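Local coordinates for conserved domain protein (Streptococcus pneumoniae, PDB 4IAJ), which is of unknown function but belongs to the DUF4649 family and folds as a small alpha-beta protein built on an antiparallel sheet of four strands, at residues B[11-14]-B[18-21]; B[21-24]-B[28-31]; B[47-50]-B[55-58]. All coordinates share one frame; numbering follows the deposited sequence.

Contact 1. Residues B[11-14]-B[18-21]; sequences YIDA and ERTV
Tyr-11 and Arg-19 face each other as an antiparallel hydrogen-bonded pair at the turn end of the beta hairpin formed by strands 7-12 and 18-23, a surface contact at one margin of the four-stranded sheet. Two nearly straight backbone bonds join them, from Tyr-11 N to Arg-19 O at 2.9 Å and from Arg-19 N to Tyr-11 O at 2.8 Å. On the same face of the sheet the tyrosine ring lies under the arginine stem: with chi1 at 59°, CG of Tyr-11 sits between its own N and carbonyl carbon, which brings the ring back across the neighbouring strand. Arg-19 CB stands over the ring toward its rim, 3.8 Å from the centroid, in a CH-pi contact, while Val-21 CG2 reaches the ring edge. The Arg-19 chain then turns about CB-CG (chi2 -50°) toward the loop, where NE meets Asp-13 OD2 at 3.0 Å in a salt bridge. That bond is bent, and NE approaches from above the carboxylate plane. A water accepts from Arg-19 NH2 and probably links it to the same OD2. On the other face, in the adjoining non-hydrogen-bonded pair, Ile-12 runs alongside Glu-18, with CD1 and CG only 3.3 Å apart.

The other ends of both charges are held elsewhere: Asp-13 OD1 accepts from Ser-15 OG and Asn-17 N in the hairpin loop, and Arg-19 NH2 donates to His-59 O of the second subunit. The carboxylate thus ties the loop to an arginine at the subunit interface, and its negative charge probably helps to orient the guanidinium for that intersubunit bond.

Contact 2. Residues B[21-24]-B[28-31]; sequences VTFE and DFER
Phe-23, Asp-28 and Phe-29 bury most of the surface where the end of strand 18-23 meets the first turns of helix 26-35. Phe-23 contributes the largest share and points its CB at the helix. Its ring lies against the helix backbone as well as a side chain: Phe-29 CA sits over one face, 4.1 Å from the ring centroid, in a CH-pi contact, and Phe-23 CD1 comes to 3.7 Å from Phe-29 CA.

The two aromatic rings form a T-shaped pair in which the edge of Phe-29 is directed at the face of Phe-23. Their centroids are 5.3 Å apart and their planes stand at 73°. The touching edge is CD1 of Phe-29, which lies above the rim of the Phe-23 ring, 3.7 Å from CE2. Phe-29 reaches this position with CG anti to its backbone N (chi1 172°), an orientation that also sends the ring inward among Ile-7 and Ile-9 of strand 7-12 and Ile-65, Phe-66 and Leu-69 of helix 65-71. Tyr-62 adds a further side-chain contact to Phe-23.

Asp-28 works nearer the surface. Its CB packs 4.2 Å from Phe-23 CB, and OD2 comes to 3.4 Å from Glu-24 CB, whose carboxylate leads away from the helix. A salt bridge from OD1 to Arg-31 NH2 within the helix is doubtful, being too short and too bent to rely on, while the backbone N of Asp-28 is bonded to Ser-25 OG in the short connection.

No hydrogen bond crosses between residues 21-24 and 28-31. This is a tight beta-to-alpha connection, in which the helix lies back against the strand it follows, with an aromatic pair at the junction that joins it to the hydrophobic core between sheet and helices.

Contact 3. Residues B[47-50]-B[55-58]; sequences QKLT and NLDY
Leu-49 carries the hydrophobic side of this contact, which pairs strand 46-51 with the short outermost strand 54-56. CB leaves the strand on the face shared with Leu-56, and CG, placed anti to the backbone N (chi1 167°), comes to 4.2 Å from Leu-56 CD1. From there CD2 reaches furthest across. It meets Leu-56 CD1 at 4.0 Å and then wedges against the root of the Tyr-58 side chain, 3.8 Å from CB and slightly further from CG, approaching the ring obliquely. Around this cluster Leu-49 also touches Ile-9 of strand 7-12 and Tyr-68 of helix 65-71, and Leu-56 packs on Leu-69. The Tyr-58 ring meets that of Tyr-68 edge-to-face, and its OH is bonded to Thr-61 O.

The backbone link is uneven. Leu-56 N donates to Leu-49 O at 2.8 Å, but a water takes the return path, accepting from Leu-49 N and donating to Leu-56 O. The strands therefore part at this end, where the chain of 55-58 passes into an inverse gamma turn centred on Asp-57. On the other side of strand 46-51, Gln-47 and Lys-48 both face Thr-10 in a classic beta bulge.

Thr-50 and Asn-55 lie side by side on the opposite face, as a non-hydrogen-bonded pair. Thr-50 OG1 donates to Asn-55 OD1 at 2.9 Å, its approach tilted 15° from the amide carbonyl plane. The aliphatic CD of Lys-48 passes 3.9 Å from the same OD1.

The two faces thus differ in character: leucine and tyrosine carbons knit the hairpin to the core, whereas a hydroxyl-amide bond links the strands on the face of Thr-50 and Asn-55, and a water makes up the backbone pairing where the strands diverge.

Contacts 1 and 3 are both antiparallel hairpin pairings at the two margins of one sheet, whereas contact 2 joins a strand to a helix. Contact 1 lies at the surface and adds a salt bridge and a CH-pi contact to its backbone pairing, its arginine also reaching the second subunit; contact 3 is largely buried and dominated by aliphatic packing, and contact 2, partly buried, relies on aromatic rings. Contacts 1 and 2 share Val-21 and use successive parts of strand 18-23. Contacts 1 and 3 touch directly across strand 7-12, through a probable hydrogen bond between Glu-18 OE2 and Gln-47 NE2. Contacts 2 and 3 lie on opposite sides of the chain's centre without touching, yet both pack against helix 65-71.

Contact 1. Residues B[11-14]-B[18-21]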
ATOM      1  N   TYR B  11      18.822   0.832  12.313  1.00 22.49           N
ATOM      2  CA  TYR B  11      18.015  -0.354  12.064  1.00 20.71           C
ATOM      3  C   TYR B  11      18.679  -1.201  11.003  1.00 21.11           C
ATOM      4  O   TYR B  11      19.629  -0.763  10.343  1.00 21.02           O
ATOM      5  CB  TYR B  11      16.588   0.036  11.679  1.00 21.40           C
ATOM      6  CG  TYR B  11      16.491   0.898  10.466  1.00 20.92           C
ATOM      7  CD1 TYR B  11      16.530   0.355   9.193  1.00 22.05           C
ATOM      8  CD2 TYR B  11      16.357   2.262  10.593  1.00 24.07           C
ATOM      9  CE1 TYR B  11      16.442   1.169   8.067  1.00 25.92           C
ATOM     10  CE2 TYR B  11      16.262   3.072   9.490  1.00 24.96           C
ATOM     11  CZ  TYR B  11      16.318   2.534   8.235  1.00 25.27           C
ATOM     12  OH  TYR B  11      16.228   3.386   7.165  1.00 29.54           O
ATOM     13  N   ILE B  12      18.203  -2.433  10.878  1.00 23.03           N
ATOM     14  CA  ILE B  12      18.763  -3.401   9.933  1.00 25.01           C
ATOM     15  C   ILE B  12      17.752  -3.617   8.848  1.00 22.16           C
ATOM     16  O   ILE B  12      16.632  -4.017   9.146  1.00 20.46           O
ATOM     17  CB  ILE B  12      19.044  -4.775  10.573  1.00 28.15           C
ATOM     18  CG1 ILE B  12      19.754  -4.618  11.925  1.00 33.48           C
ATOM     19  CG2 ILE B  12      19.850  -5.649   9.615  1.00 27.94           C
ATOM     20  CD1 ILE B  12      21.103  -3.949  11.853  1.00 36.91           C
ATOM     21  N   ASP B  13      18.137  -3.376   7.597  1.00 22.14           N
ATOM     22  CA  ASP B  13      17.195  -3.498   6.487  1.00 23.14           C
ATOM     23  C   ASP B  13      17.216  -4.921   5.935  1.00 23.84           C
ATOM     24  O   ASP B  13      17.910  -5.797   6.483  1.00 23.54           O
ATOM     25  CB  ASP B  13      17.467  -2.422   5.403  1.00 26.39           C
ATOM     26  CG  ASP B  13      18.749  -2.628   4.642  1.00 25.72           C
ATOM     27  OD1 ASP B  13      19.343  -3.737   4.646  1.00 27.01           O
ATOM     28  OD2 ASP B  13      19.186  -1.633   4.019  1.00 27.94           O
ATOM     29  N   ALA B  14      16.476  -5.148   4.858  1.00 22.96           N
ATOM     30  CA  ALA B  14      16.297  -6.492   4.317  1.00 25.80           C
ATOM     31  C   ALA B  14      17.558  -7.040   3.629  1.00 27.35           C
ATOM     32  O   ALA B  14      17.658  -8.241   3.384  1.00 29.43           O
ATOM     33  CB  ALA B  14      15.111  -6.511   3.365  1.00 25.92           C
ATOM     34  N   GLU B  18      23.132  -2.158   8.235  1.00 27.47           N
ATOM     35  CA  GLU B  18      22.731  -1.149   9.201  1.00 31.67           C
ATOM     36  C   GLU B  18      22.505   0.182   8.496  1.00 28.16           C
ATOM     37  O   GLU B  18      23.319   0.610   7.694  1.00 33.19           O
ATOM     38  CB  GLU B  18      23.772  -0.962  10.301  1.00 36.60           C
ATOM     39  CG  GLU B  18      23.795  -2.053  11.360  1.00 45.79           C
ATOM     40  CD  GLU B  18      25.033  -1.986  12.246  1.00 51.58           C
ATOM     41  OE1 GLU B  18      25.543  -0.868  12.475  1.00 52.71           O
ATOM     42  OE2 GLU B  18      25.492  -3.054  12.713  1.00 58.52           O
ATOM     43  N   ARG B  19      21.382   0.806   8.804  1.00 28.48           N
ATOM     44  CA  ARG B  19      21.051   2.149   8.343  1.00 29.19           C
ATOM     45  C   ARG B  19      20.842   3.036   9.534  1.00 29.05           C
ATOM     46  O   ARG B  19      20.208   2.617  10.491  1.00 27.62           O
ATOM     47  CB  ARG B  19      19.759   2.134   7.541  1.00 28.61           C
ATOM     48  CG  ARG B  19      19.801   1.297   6.279  1.00 29.98           C
ATOM     49  CD  ARG B  19      21.014   1.617   5.440  1.00 32.74           C
ATOM     50  NE  ARG B  19      21.119   0.701   4.314  1.00 37.90           N
ATOM     51  CZ  ARG B  19      22.241   0.388   3.673  1.00 38.44           C
ATOM     52  NH1 ARG B  19      23.438   0.878   4.062  1.00 36.09           N
ATOM     53  NH2 ARG B  19      22.159  -0.459   2.649  1.00 34.49           N
ATOM     54  N   THR B  20      21.342   4.268   9.475  1.00 29.22           N
ATOM     55  CA  THR B  20      21.143   5.214  10.564  1.00 32.28           C
ATOM     56  C   THR B  20      20.422   6.453  10.031  1.00 30.95           C
ATOM     57  O   THR B  20      20.824   6.999   9.014  1.00 29.02           O
ATOM     58  CB  THR B  20      22.477   5.598  11.222  1.00 37.07           C
ATOM     59  OG1 THR B  20      23.087   4.421  11.767  1.00 37.32           O
ATOM     60  CG2 THR B  20      22.262   6.599  12.349  1.00 40.31           C
ATOM     61  N   VAL B  21      19.346   6.852  10.708  1.00 30.46           N
ATOM     62  CA  VAL B  21      18.668   8.122  10.427  1.00 31.69           C
ATOM     63  C   VAL B  21      18.716   8.966  11.685  1.00 30.55           C
ATOM     64  O   VAL B  21      18.760   8.427  12.785  1.00 28.63           O
ATOM     65  CB  VAL B  21      17.213   7.957   9.945  1.00 30.62           C
ATOM     66  CG1 VAL B  21      17.195   7.287   8.581  1.00 34.36           C
ATOM     67  CG2 VAL B  21      16.360   7.160  10.929  1.00 29.65           C
TER
HETATM   68  O   HOH W   1      19.340  -0.474   1.575  1.00 22.96           O

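Contact 2. Residues B[21-24]-B[28-31]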
ATOM      1  N   VAL B  21      19.346   6.852  10.708  1.00 30.46           N
ATOM      2  CA  VAL B  21      18.668   8.122  10.427  1.00 31.69           C
ATOM      3  C   VAL B  21      18.716   8.966  11.685  1.00 30.55           C
ATOM      4  O   VAL B  21      18.760   8.427  12.785  1.00 28.63           O
ATOM      5  CB  VAL B  21      17.213   7.957   9.945  1.00 30.62           C
ATOM      6  CG1 VAL B  21      17.195   7.287   8.581  1.00 34.36           C
ATOM      7  CG2 VAL B  21      16.360   7.160  10.929  1.00 29.65           C
ATOM      8  N   THR B  22      18.728  10.286  11.507  1.00 29.46           N
ATOM      9  CA  THR B  22      18.824  11.212  12.622  1.00 28.81           C
ATOM     10  C   THR B  22      17.760  12.299  12.507  1.00 30.97           C
ATOM     11  O   THR B  22      17.328  12.659  11.403  1.00 31.35           O
ATOM     12  CB  THR B  22      20.214  11.890  12.706  1.00 32.23           C
ATOM     13  OG1 THR B  22      20.427  12.714  11.559  1.00 33.23           O
ATOM     14  CG2 THR B  22      21.324  10.863  12.765  1.00 34.93           C
ATOM     15  N   PHE B  23      17.347  12.811  13.659  1.00 28.68           N
ATOM     16  CA  PHE B  23      16.416  13.916  13.717  1.00 31.67           C
ATOM     17  C   PHE B  23      17.004  14.938  14.660  1.00 29.81           C
ATOM     18  O   PHE B  23      17.444  14.597  15.760  1.00 30.15           O
ATOM     19  CB  PHE B  23      15.018  13.418  14.125  1.00 31.23           C
ATOM     20  CG  PHE B  23      14.473  12.372  13.186  1.00 30.76           C
ATOM     21  CD1 PHE B  23      13.765  12.738  12.049  1.00 30.08           C
ATOM     22  CD2 PHE B  23      14.730  11.023  13.407  1.00 31.45           C
ATOM     23  CE1 PHE B  23      13.296  11.781  11.177  1.00 33.58           C
ATOM     24  CE2 PHE B  23      14.266  10.057  12.530  1.00 30.77           C
ATOM     25  CZ  PHE B  23      13.547  10.431  11.420  1.00 31.18           C
ATOM     26  N   GLU B  24      17.077  16.182  14.187  1.00 31.62           N
ATOM     27  CA  GLU B  24      17.682  17.261  14.953  1.00 35.28           C
ATOM     28  C   GLU B  24      16.828  17.552  16.176  1.00 35.93           C
ATOM     29  O   GLU B  24      17.353  17.749  17.267  1.00 35.72           O
ATOM     30  CB  GLU B  24      17.861  18.524  14.108  1.00 38.03           C
ATOM     31  CG  GLU B  24      18.676  19.615  14.816  1.00 45.25           C
ATOM     32  CD  GLU B  24      19.027  20.797  13.915  1.00 49.18           C
ATOM     33  OE1 GLU B  24      19.043  20.638  12.670  1.00 53.35           O
ATOM     34  OE2 GLU B  24      19.305  21.886  14.457  1.00 52.14           O
ATOM     35  N   ASP B  28      11.037  17.208  14.577  1.00 33.95           N
ATOM     36  CA  ASP B  28      11.427  16.740  13.235  1.00 35.69           C
ATOM     37  C   ASP B  28      11.009  15.272  13.065  1.00 31.84           C
ATOM     38  O   ASP B  28      10.527  14.870  12.015  1.00 27.69           O
ATOM     39  CB  ASP B  28      12.930  16.871  12.962  1.00 36.60           C
ATOM     40  CG  ASP B  28      13.415  18.306  12.948  1.00 47.49           C
ATOM     41  OD1 ASP B  28      12.610  19.226  12.685  1.00 45.88           O
ATOM     42  OD2 ASP B  28      14.625  18.509  13.198  1.00 50.89           O
ATOM     43  N   PHE B  29      11.159  14.499  14.132  1.00 29.46           N
ATOM     44  CA  PHE B  29      10.776  13.095  14.120  1.00 29.93           C
ATOM     45  C   PHE B  29       9.259  12.948  13.974  1.00 29.92           C
ATOM     46  O   PHE B  29       8.765  12.187  13.122  1.00 29.59           O
ATOM     47  CB  PHE B  29      11.302  12.411  15.393  1.00 33.36           C
ATOM     48  CG  PHE B  29      10.803  11.021  15.569  1.00 31.92           C
ATOM     49  CD1 PHE B  29      11.235  10.006  14.717  1.00 29.66           C
ATOM     50  CD2 PHE B  29       9.882  10.729  16.552  1.00 33.15           C
ATOM     51  CE1 PHE B  29      10.756   8.713  14.857  1.00 30.65           C
ATOM     52  CE2 PHE B  29       9.412   9.431  16.706  1.00 33.55           C
ATOM     53  CZ  PHE B  29       9.839   8.431  15.856  1.00 28.31           C
ATOM     54  N   GLU B  30       8.518  13.704  14.774  1.00 30.36           N
ATOM     55  CA  GLU B  30       7.055  13.695  14.700  1.00 34.03           C
ATOM     56  C   GLU B  30       6.552  14.087  13.313  1.00 31.90           C
ATOM     57  O   GLU B  30       5.648  13.438  12.772  1.00 29.88           O
ATOM     58  CB  GLU B  30       6.457  14.637  15.747  1.00 38.24           C
ATOM     59  CG  GLU B  30       6.637  14.169  17.178  1.00 46.31           C
ATOM     60  CD  GLU B  30       5.974  15.107  18.177  1.00 53.32           C
ATOM     61  OE1 GLU B  30       6.211  16.335  18.087  1.00 52.15           O
ATOM     62  OE2 GLU B  30       5.217  14.615  19.037  1.00 56.15           O
ATOM     63  N   ARG B  31       7.130  15.149  12.751  1.00 30.85           N
ATOM     64  CA  ARG B  31       6.835  15.555  11.390  1.00 32.65           C
ATOM     65  C   ARG B  31       7.043  14.402  10.408  1.00 31.37           C
ATOM     66  O   ARG B  31       6.208  14.205   9.523  1.00 27.93           O
ATOM     67  CB  ARG B  31       7.706  16.739  10.939  1.00 36.95           C
ATOM     68  CG  ARG B  31       6.986  18.073  10.879  1.00 48.52           C
ATOM     69  CD  ARG B  31       7.752  19.080  10.017  1.00 55.25           C
ATOM     70  NE  ARG B  31       9.060  19.407  10.591  1.00 59.05           N
ATOM     71  CZ  ARG B  31       9.255  20.225  11.626  1.00 59.44           C
ATOM     72  NH1 ARG B  31       8.227  20.832  12.221  1.00 60.11           N
ATOM     73  NH2 ARG B  31      10.487  20.443  12.072  1.00 58.67           N
TER

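Contact 3. Residues B[47-50]-B[55-58]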
ATOM      1  N   GLN B  47      18.236  -1.572  15.966  1.00 25.59           N
ATOM      2  CA  GLN B  47      19.453  -1.997  16.609  1.00 28.53           C
ATOM      3  C   GLN B  47      19.863  -1.018  17.688  1.00 30.42           C
ATOM      4  O   GLN B  47      20.376  -1.436  18.716  1.00 32.42           O
ATOM      5  CB  GLN B  47      20.557  -2.122  15.576  1.00 31.62           C
ATOM      6  CG  GLN B  47      21.695  -3.006  16.035  1.00 41.66           C
ATOM      7  CD  GLN B  47      22.985  -2.637  15.359  1.00 47.91           C
ATOM      8  OE1 GLN B  47      23.423  -1.481  15.425  1.00 50.77           O
ATOM      9  NE2 GLN B  47      23.600  -3.604  14.684  1.00 58.54           N
ATOM     10  N   LYS B  48      19.656   0.285  17.454  1.00 28.89           N
ATOM     11  CA  LYS B  48      19.988   1.321  18.444  1.00 29.73           C
ATOM     12  C   LYS B  48      19.030   2.516  18.366  1.00 29.43           C
ATOM     13  O   LYS B  48      18.799   3.038  17.290  1.00 28.68           O
ATOM     14  CB  LYS B  48      21.416   1.809  18.224  1.00 32.91           C
ATOM     15  CG  LYS B  48      21.871   2.905  19.167  1.00 38.78           C
ATOM     16  CD  LYS B  48      23.356   3.213  18.991  1.00 47.61           C
ATOM     17  CE  LYS B  48      23.592   4.172  17.836  1.00 54.34           C
ATOM     18  NZ  LYS B  48      25.037   4.456  17.628  1.00 59.25           N
ATOM     19  N   LEU B  49      18.480   2.927  19.507  1.00 26.48           N
ATOM     20  CA  LEU B  49      17.651   4.129  19.606  1.00 27.32           C
ATOM     21  C   LEU B  49      18.280   5.052  20.632  1.00 27.51           C
ATOM     22  O   LEU B  49      18.359   4.706  21.801  1.00 31.28           O
ATOM     23  CB  LEU B  49      16.226   3.779  20.009  1.00 25.81           C
ATOM     24  CG  LEU B  49      15.311   4.923  20.442  1.00 27.51           C
ATOM     25  CD1 LEU B  49      15.056   5.894  19.289  1.00 31.26           C
ATOM     26  CD2 LEU B  49      13.999   4.373  20.961  1.00 29.67           C
ATOM     27  N   THR B  50      18.705   6.233  20.188  1.00 27.57           N
ATOM     28  CA  THR B  50      19.449   7.166  21.029  1.00 30.42           C
ATOM     29  C   THR B  50      18.640   8.449  21.155  1.00 31.93           C
ATOM     30  O   THR B  50      18.334   9.109  20.149  1.00 36.13           O
ATOM     31  CB  THR B  50      20.846   7.467  20.445  1.00 33.30           C
ATOM     32  OG1 THR B  50      21.590   6.246  20.290  1.00 35.27           O
ATOM     33  CG2 THR B  50      21.628   8.376  21.348  1.00 37.93           C
ATOM     34  N   ASN B  55      21.320   5.906  24.997  1.00 38.06           N
ATOM     35  CA  ASN B  55      20.840   4.723  24.312  1.00 38.76           C
ATOM     36  C   ASN B  55      19.675   4.198  25.111  1.00 39.50           C
ATOM     37  O   ASN B  55      19.848   3.741  26.230  1.00 37.74           O
ATOM     38  CB  ASN B  55      21.933   3.665  24.181  1.00 40.92           C
ATOM     39  CG  ASN B  55      23.131   4.156  23.375  1.00 45.04           C
ATOM     40  OD1 ASN B  55      22.997   4.993  22.487  1.00 47.39           O
ATOM     41  ND2 ASN B  55      24.311   3.628  23.687  1.00 44.77           N
ATOM     42  N   LEU B  56      18.468   4.321  24.572  1.00 37.62           N
ATOM     43  CA  LEU B  56      17.310   3.774  25.267  1.00 34.83           C
ATOM     44  C   LEU B  56      17.310   2.287  24.983  1.00 36.18           C
ATOM     45  O   LEU B  56      17.690   1.852  23.897  1.00 43.16           O
ATOM     46  CB  LEU B  56      16.010   4.439  24.819  1.00 34.29           C
ATOM     47  CG  LEU B  56      15.982   5.968  24.880  1.00 35.20           C
ATOM     48  CD1 LEU B  56      14.700   6.493  24.245  1.00 38.60           C
ATOM     49  CD2 LEU B  56      16.123   6.450  26.313  1.00 40.28           C
ATOM     50  N   ASP B  57      16.900   1.509  25.966  1.00 35.79           N
ATOM     51  CA  ASP B  57      16.924   0.071  25.856  1.00 37.74           C
ATOM     52  C   ASP B  57      15.641  -0.379  25.155  1.00 35.06           C
ATOM     53  O   ASP B  57      14.724  -0.896  25.778  1.00 38.57           O
ATOM     54  CB  ASP B  57      17.093  -0.556  27.253  1.00 41.06           C
ATOM     55  CG  ASP B  57      17.325  -2.061  27.199  1.00 47.07           C
ATOM     56  OD1 ASP B  57      17.899  -2.536  26.198  1.00 40.74           O
ATOM     57  OD2 ASP B  57      16.911  -2.773  28.143  1.00 57.88           O
ATOM     58  N   TYR B  58      15.604  -0.191  23.834  1.00 37.24           N
ATOM     59  CA  TYR B  58      14.386  -0.408  23.039  1.00 32.04           C
ATOM     60  C   TYR B  58      14.464  -1.692  22.222  1.00 33.79           C
ATOM     61  O   TYR B  58      15.478  -2.001  21.602  1.00 32.08           O
ATOM     62  CB  TYR B  58      14.119   0.801  22.128  1.00 29.10           C
ATOM     63  CG  TYR B  58      12.967   0.607  21.177  1.00 26.98           C
ATOM     64  CD1 TYR B  58      11.667   0.763  21.599  1.00 26.98           C
ATOM     65  CD2 TYR B  58      13.185   0.277  19.848  1.00 26.24           C
ATOM     66  CE1 TYR B  58      10.605   0.573  20.732  1.00 26.68           C
ATOM     67  CE2 TYR B  58      12.133   0.093  18.973  1.00 25.09           C
ATOM     68  CZ  TYR B  58      10.847   0.247  19.415  1.00 25.30           C
ATOM     69  OH  TYR B  58       9.802   0.070  18.548  1.00 21.74           O
TER
HETATM   70  O   HOH W   2      18.939   1.327  21.661  1.00 36.92           O